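Long-range contacts in K41043 (Homo sapiens, PDB 6KBR), which probably inhibits serine proteases, as a small disulfide-stabilised Kazal-type domain, also named SPINK2: residues R15-H20 with A38-L43; C30-S35 with N53-K58. One frame throughout, in Å; residues are numbered along the deposited sequence.

Contact 1 of 2, residues R15-H20 with A38-L43; sequences RRYSIH and ANECTL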
loop_
_atom_site.group_PDB
_atom_site.type_symbol
_atom_site.label_atom_id
_atom_site.label_comp_id
_atom_site.label_asym_id
_atom_site.label_seq_id
_atom_site.Cartn_x
_atom_site.Cartn_y
_atom_site.Cartn_z
ATOM N N ARG B 15 9.745 16.488 11.970
ATOM C CA ARG B 15 11.138 16.324 11.500
ATOM C C ARG B 15 11.513 14.861 11.226
ATOM O O ARG B 15 12.482 14.606 10.526
ATOM C CB ARG B 15 12.153 16.930 12.513
ATOM C CG ARG B 15 12.554 18.414 12.324
ATOM C CD ARG B 15 11.538 19.411 11.723
ATOM N NE ARG B 15 10.174 19.389 12.285
ATOM C CZ ARG B 15 9.817 19.819 13.505
ATOM N NH1 ARG B 15 10.717 20.325 14.367
ATOM N NH2 ARG B 15 8.533 19.731 13.880
ATOM N N ARG B 16 10.752 13.912 11.780
ATOM C CA ARG B 16 10.945 12.485 11.492
ATOM C C ARG B 16 10.344 12.037 10.134
ATOM O O ARG B 16 10.495 10.873 9.768
ATOM C CB ARG B 16 10.431 11.611 12.661
ATOM C CG ARG B 16 8.970 11.132 12.640
ATOM C CD ARG B 16 8.769 9.722 13.223
ATOM N NE ARG B 16 8.490 9.711 14.671
ATOM C CZ ARG B 16 7.290 9.906 15.259
ATOM N NH1 ARG B 16 7.182 9.857 16.588
ATOM N NH2 ARG B 16 6.195 10.156 14.548
ATOM N N TYR B 17 9.660 12.930 9.409
ATOM C CA TYR B 17 9.092 12.586 8.092
ATOM C C TYR B 17 9.698 13.425 7.016
ATOM O O TYR B 17 10.192 14.515 7.290
ATOM C CB TYR B 17 7.557 12.790 8.049
ATOM C CG TYR B 17 6.899 11.991 9.110
ATOM C CD1 TYR B 17 6.787 10.596 9.018
ATOM C CD2 TYR B 17 6.442 12.605 10.273
ATOM C CE1 TYR B 17 6.210 9.857 10.065
ATOM C CE2 TYR B 17 5.871 11.875 11.290
ATOM C CZ TYR B 17 5.764 10.509 11.178
ATOM O OH TYR B 17 5.193 9.837 12.257
ATOM N N SER B 18 9.598 12.942 5.782
ATOM C CA SER B 18 9.863 13.787 4.628
ATOM C C SER B 18 8.689 14.711 4.240
ATOM O O SER B 18 7.517 14.335 4.284
ATOM C CB SER B 18 10.329 12.935 3.445
ATOM O OG SER B 18 10.357 13.650 2.219
ATOM N N ILE B 19 9.008 15.933 3.814
ATOM C CA ILE B 19 7.982 16.825 3.237
ATOM C C ILE B 19 7.557 16.361 1.842
ATOM O O ILE B 19 6.528 16.820 1.307
ATOM C CB ILE B 19 8.454 18.315 3.169
ATOM C CG1 ILE B 19 9.567 18.509 2.121
ATOM C CG2 ILE B 19 8.930 18.766 4.573
ATOM C CD1 ILE B 19 10.221 19.879 2.116
ATOM N N HIS B 20 8.340 15.483 1.223
ATOM C CA HIS B 20 8.109 15.056 -0.184
ATOM C C HIS B 20 7.256 13.786 -0.391
ATOM O O HIS B 20 6.930 13.450 -1.532
ATOM C CB HIS B 20 9.463 14.811 -0.870
ATOM C CG HIS B 20 10.340 16.012 -0.847
ATOM N ND1 HIS B 20 11.507 16.071 -0.114
ATOM C CD2 HIS B 20 10.168 17.231 -1.390
ATOM C CE1 HIS B 20 12.033 17.272 -0.228
ATOM N NE2 HIS B 20 11.246 17.993 -1.007
ATOM N N ALA B 38 -5.034 10.178 8.128
ATOM C CA ALA B 38 -4.691 8.769 7.806
ATOM C C ALA B 38 -3.417 8.248 8.525
ATOM O O ALA B 38 -3.315 7.096 8.873
ATOM C CB ALA B 38 -4.565 8.556 6.301
ATOM N N ASN B 39 -2.469 9.119 8.725
ATOM C CA ASN B 39 -1.310 8.823 9.513
ATOM C C ASN B 39 -0.647 10.111 9.956
ATOM O O ASN B 39 -1.029 11.173 9.502
ATOM C CB ASN B 39 -0.343 7.916 8.746
ATOM C CG ASN B 39 -0.067 8.402 7.336
ATOM O OD1 ASN B 39 0.246 9.576 7.107
ATOM N ND2 ASN B 39 -0.134 7.489 6.387
ATOM N N GLU B 40 0.317 10.015 10.844
ATOM C CA GLU B 40 0.948 11.208 11.405
ATOM C C GLU B 40 1.700 11.984 10.344
ATOM O O GLU B 40 1.755 13.195 10.407
ATOM C CB GLU B 40 1.904 10.863 12.563
ATOM C CG GLU B 40 2.382 12.103 13.351
ATOM C CD GLU B 40 2.942 11.713 14.758
ATOM O OE1 GLU B 40 2.420 10.731 15.382
ATOM O OE2 GLU B 40 3.887 12.413 15.202
ATOM N N CYS B 41 2.287 11.295 9.380
ATOM C CA CYS B 41 3.001 11.950 8.320
ATOM C C CYS B 41 2.049 12.865 7.534
ATOM O O CYS B 41 2.428 14.006 7.189
ATOM C CB CYS B 41 3.717 10.941 7.431
ATOM S SG CYS B 41 4.675 11.666 6.066
ATOM N N THR B 42 0.810 12.404 7.352
ATOM C CA THR B 42 -0.220 13.155 6.598
ATOM C C THR B 42 -0.668 14.417 7.342
ATOM O O THR B 42 -0.894 15.490 6.725
ATOM C CB THR B 42 -1.388 12.247 6.249
ATOM O OG1 THR B 42 -0.882 11.157 5.466
ATOM C CG2 THR B 42 -2.406 12.931 5.429
ATOM N N LEU B 43 -0.763 14.289 8.664
ATOM C CA LEU B 43 -1.020 15.437 9.530
ATOM C C LEU B 43 0.070 16.449 9.326
ATOM O O LEU B 43 -0.201 17.630 9.100
ATOM C CB LEU B 43 -1.082 15.010 11.015
ATOM C CG LEU B 43 -1.323 16.092 12.062
ATOM C CD1 LEU B 43 -2.354 17.106 11.621
ATOM C CD2 LEU B 43 -1.751 15.473 13.360
HETATM O O HOH W 1 5.490 14.824 5.954
#
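With chi1 at -57°, Y17 holds CG anti to its carbonyl carbon and so turns the ring against C41, whose SG, anti to its own backbone N (chi1 -179°), comes to lie beside CB and CG of the tyrosine. C41 CB sits over one face of the Y17 ring, offset toward the rim, in a CH-pi contact 3.8 Å from the ring centre; its nearest ring atom is CD1, at 3.5 Å. The sulfur approaches the same ring obliquely, SG lying 3.7 Å from Y17 CB. A small, polarisable side chain suits this place, because it can lie against the face of an aromatic ring while its SG closes the disulfide to C22. The opposite face of the ring is covered by CG of R16, whose bent chain folds back over its neighbour and takes the guanidinium toward the phenol oxygen. There NH2 of R16 reaches OE2 of E40 at 3.3 Å, a salt bridge whose hydrogen bond is weak, with guanidinium and carboxylate planes 60° apart. E40 also lends its aliphatic part, CB lying 3.5 Å from Y17 OH, so that one long acidic residue serves both an aromatic and a basic partner. Farther along, a water donates to S18 O at 2.7 Å and, weakly, to C41 O. N39 caps the helix that carries E40 and C41: its OD1 accepts from T42 N at 2.9 Å, while its ND2 bonds M25 O and, weakly, N23 O. This is the pattern of a Kazal domain: the disulfide between the second and fourth cysteines ties the start of the probable protease-binding loop, at C22, to the helix, Y17 rests the 15-20 loop on that helix, and an asparagine at the helix start holds the binding loop's backbone.

Contact 2 of 2, residues C30-S35 with N53-K58; sequences CGSDMS and NIKIIK
This is an antiparallel strand pairing, in which the end of strand 29-31 and the turn after it lie along strand 56-59 and the residues leading into it. C30 supplies two backbone bonds: its N donates to K58 O at 2.9 Å, and its O accepts from I57 N. Two residues, I57 and K58, thus stand opposite one, consistent with a classic beta bulge, and the buried K58 N is left without a partner. S32 N donates to K55 O at 2.7 Å, and the serine then bonds a second time, because its OG, set between backbone N and carbonyl carbon (chi1 48°), accepts from K55 N at 2.8 Å. A short hydroxyl side chain suits this spot, since it prolongs the pairing beyond the end of strand 29-31. The strands belong to the small three-stranded sheet of the Kazal fold, anchored here by the disulfide from C30 to C62. G31 faces I56, and a CB on it would run into D33 OD1 and press on I54 CG2. G31 to M34 form a type I turn; D33, its third residue, accepts from S35 N through OD1, an Asx turn, while OD2 bonds Y37 OH. One face of this carboxylate lies on I54, with OD2 3.5 Å from CD1 and OD1 3.7 Å from CG2. An alanine at D33 would probably leave S35 N and the Y37 hydroxyl without these acceptors and open a gap beside I54 CD1. I57 reaches over the start of the turn, its branched chain lying against CA and CB of S32, with CG1 3.5 Å from S32 CA and CD1 3.7 Å from S32 CB.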
loop_
_atom_site.group_PDB
_atom_site.type_symbol
_atom_site.label_atom_id
_atom_site.label_comp_id
_atom_site.label_asym_id
_atom_site.label_seq_id
_atom_site.Cartn_x
_atom_site.Cartn_y
_atom_site.Cartn_z
ATOM N N CYS B 30 -6.039 11.660 15.468
ATOM C CA CYS B 30 -7.117 12.642 15.528
ATOM C C CYS B 30 -6.493 14.002 15.814
ATOM O O CYS B 30 -5.816 14.165 16.804
ATOM C CB CYS B 30 -8.096 12.307 16.655
ATOM S SG CYS B 30 -9.386 13.578 16.778
ATOM N N GLY B 31 -6.692 14.957 14.919
ATOM C CA GLY B 31 -6.086 16.262 15.057
ATOM C C GLY B 31 -6.953 17.185 15.923
ATOM O O GLY B 31 -8.151 16.973 16.046
ATOM N N SER B 32 -6.319 18.181 16.528
ATOM C CA SER B 32 -7.018 19.240 17.295
ATOM C C SER B 32 -7.975 20.072 16.377
ATOM O O SER B 32 -8.842 20.813 16.867
ATOM C CB SER B 32 -6.021 20.164 17.998
ATOM O OG SER B 32 -5.043 20.556 17.080
ATOM N N ASP B 33 -7.791 19.963 15.064
ATOM C CA ASP B 33 -8.722 20.500 14.114
ATOM C C ASP B 33 -9.971 19.703 13.843
ATOM O O ASP B 33 -10.730 20.119 12.994
ATOM C CB ASP B 33 -8.009 20.753 12.802
ATOM C CG ASP B 33 -7.515 19.488 12.145
ATOM O OD1 ASP B 33 -7.526 18.412 12.796
ATOM O OD2 ASP B 33 -7.065 19.630 11.021
ATOM N N MET B 34 -10.197 18.607 14.561
ATOM C CA MET B 34 -11.392 17.752 14.402
ATOM C C MET B 34 -11.391 16.886 13.141
ATOM O O MET B 34 -12.421 16.325 12.772
ATOM C CB MET B 34 -12.668 18.566 14.496
ATOM C CG MET B 34 -12.729 19.428 15.753
ATOM S SD MET B 34 -14.441 19.910 16.109
ATOM C CE MET B 34 -14.302 20.232 17.862
ATOM N N SER B 35 -10.218 16.725 12.516
ATOM C CA SER B 35 -10.066 15.869 11.366
ATOM C C SER B 35 -9.276 14.660 11.809
ATOM O O SER B 35 -8.280 14.779 12.535
ATOM C CB SER B 35 -9.293 16.588 10.260
ATOM O OG SER B 35 -10.102 17.502 9.559
ATOM N N ASN B 53 -0.081 25.003 13.100
ATOM C CA ASN B 53 0.209 23.797 13.859
ATOM C C ASN B 53 -1.080 23.086 14.212
ATOM O O ASN B 53 -2.128 23.701 14.377
ATOM C CB ASN B 53 1.032 24.109 15.103
ATOM C CG ASN B 53 2.431 24.604 14.752
ATOM O OD1 ASN B 53 2.987 24.215 13.746
ATOM N ND2 ASN B 53 2.991 25.465 15.575
ATOM N N ILE B 54 -1.017 21.772 14.301
ATOM C CA ILE B 54 -2.203 20.989 14.648
ATOM C C ILE B 54 -1.704 19.933 15.612
ATOM O O ILE B 54 -0.678 19.313 15.366
ATOM C CB ILE B 54 -2.914 20.382 13.394
ATOM C CG1 ILE B 54 -3.240 21.477 12.365
ATOM C CG2 ILE B 54 -4.186 19.610 13.827
ATOM C CD1 ILE B 54 -3.880 20.987 11.067
ATOM N N LYS B 55 -2.399 19.787 16.742
ATOM C CA LYS B 55 -1.979 18.861 17.770
ATOM C C LYS B 55 -2.702 17.562 17.569
ATOM O O LYS B 55 -3.699 17.508 16.894
ATOM C CB LYS B 55 -2.289 19.374 19.173
ATOM C CG LYS B 55 -1.857 20.803 19.425
ATOM C CD LYS B 55 -0.351 20.968 19.378
ATOM C CE LYS B 55 0.190 21.125 20.789
ATOM N NZ LYS B 55 1.658 21.328 20.781
ATOM N N ILE B 56 -2.162 16.515 18.150
ATOM C CA ILE B 56 -2.807 15.242 18.135
ATOM C C ILE B 56 -3.533 15.050 19.466
ATOM O O ILE B 56 -2.898 14.912 20.484
ATOM C CB ILE B 56 -1.844 14.086 17.892
ATOM C CG1 ILE B 56 -1.276 14.219 16.451
ATOM C CG2 ILE B 56 -2.618 12.769 18.075
ATOM C CD1 ILE B 56 -0.252 13.183 16.039
ATOM N N ILE B 57 -4.855 14.988 19.379
ATOM C CA ILE B 57 -5.751 14.837 20.508
ATOM C C ILE B 57 -5.629 13.401 21.006
ATOM O O ILE B 57 -5.508 13.178 22.193
ATOM C CB ILE B 57 -7.202 15.178 20.080
ATOM C CG1 ILE B 57 -7.267 16.637 19.671
ATOM C CG2 ILE B 57 -8.211 14.888 21.169
ATOM C CD1 ILE B 57 -6.639 17.613 20.644
ATOM N N LYS B 58 -5.658 12.448 20.090
ATOM C CA LYS B 58 -5.429 11.051 20.418
ATOM C C LYS B 58 -5.038 10.194 19.204
ATOM O O LYS B 58 -5.199 10.591 18.055
ATOM C CB LYS B 58 -6.670 10.451 21.040
ATOM C CG LYS B 58 -7.913 10.465 20.194
ATOM C CD LYS B 58 -8.893 9.403 20.690
ATOM C CE LYS B 58 -10.248 9.653 20.101
ATOM N NZ LYS B 58 -11.163 8.550 20.462
#

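Following the chain from its N terminus, the segments come in the order 15-20, 30-35, 38-43 and 53-58, so the two contacts cross, each loop holding one segment of the other. Contact 1 closes the loop that carries strands 22-23, 29-31 and 36-37, bringing the N-terminal loop onto the start of helix 40-50. Contact 2 closes the loop that contains this helix, returning the chain to the central strand of the sheet. Their centres are about 14 Å apart, on opposite sides of the chain's centre, yet they meet where L43 packs on I54 and I56, and E40 on I56. The helix is thereby packed on strand 56-59 and the residues before it.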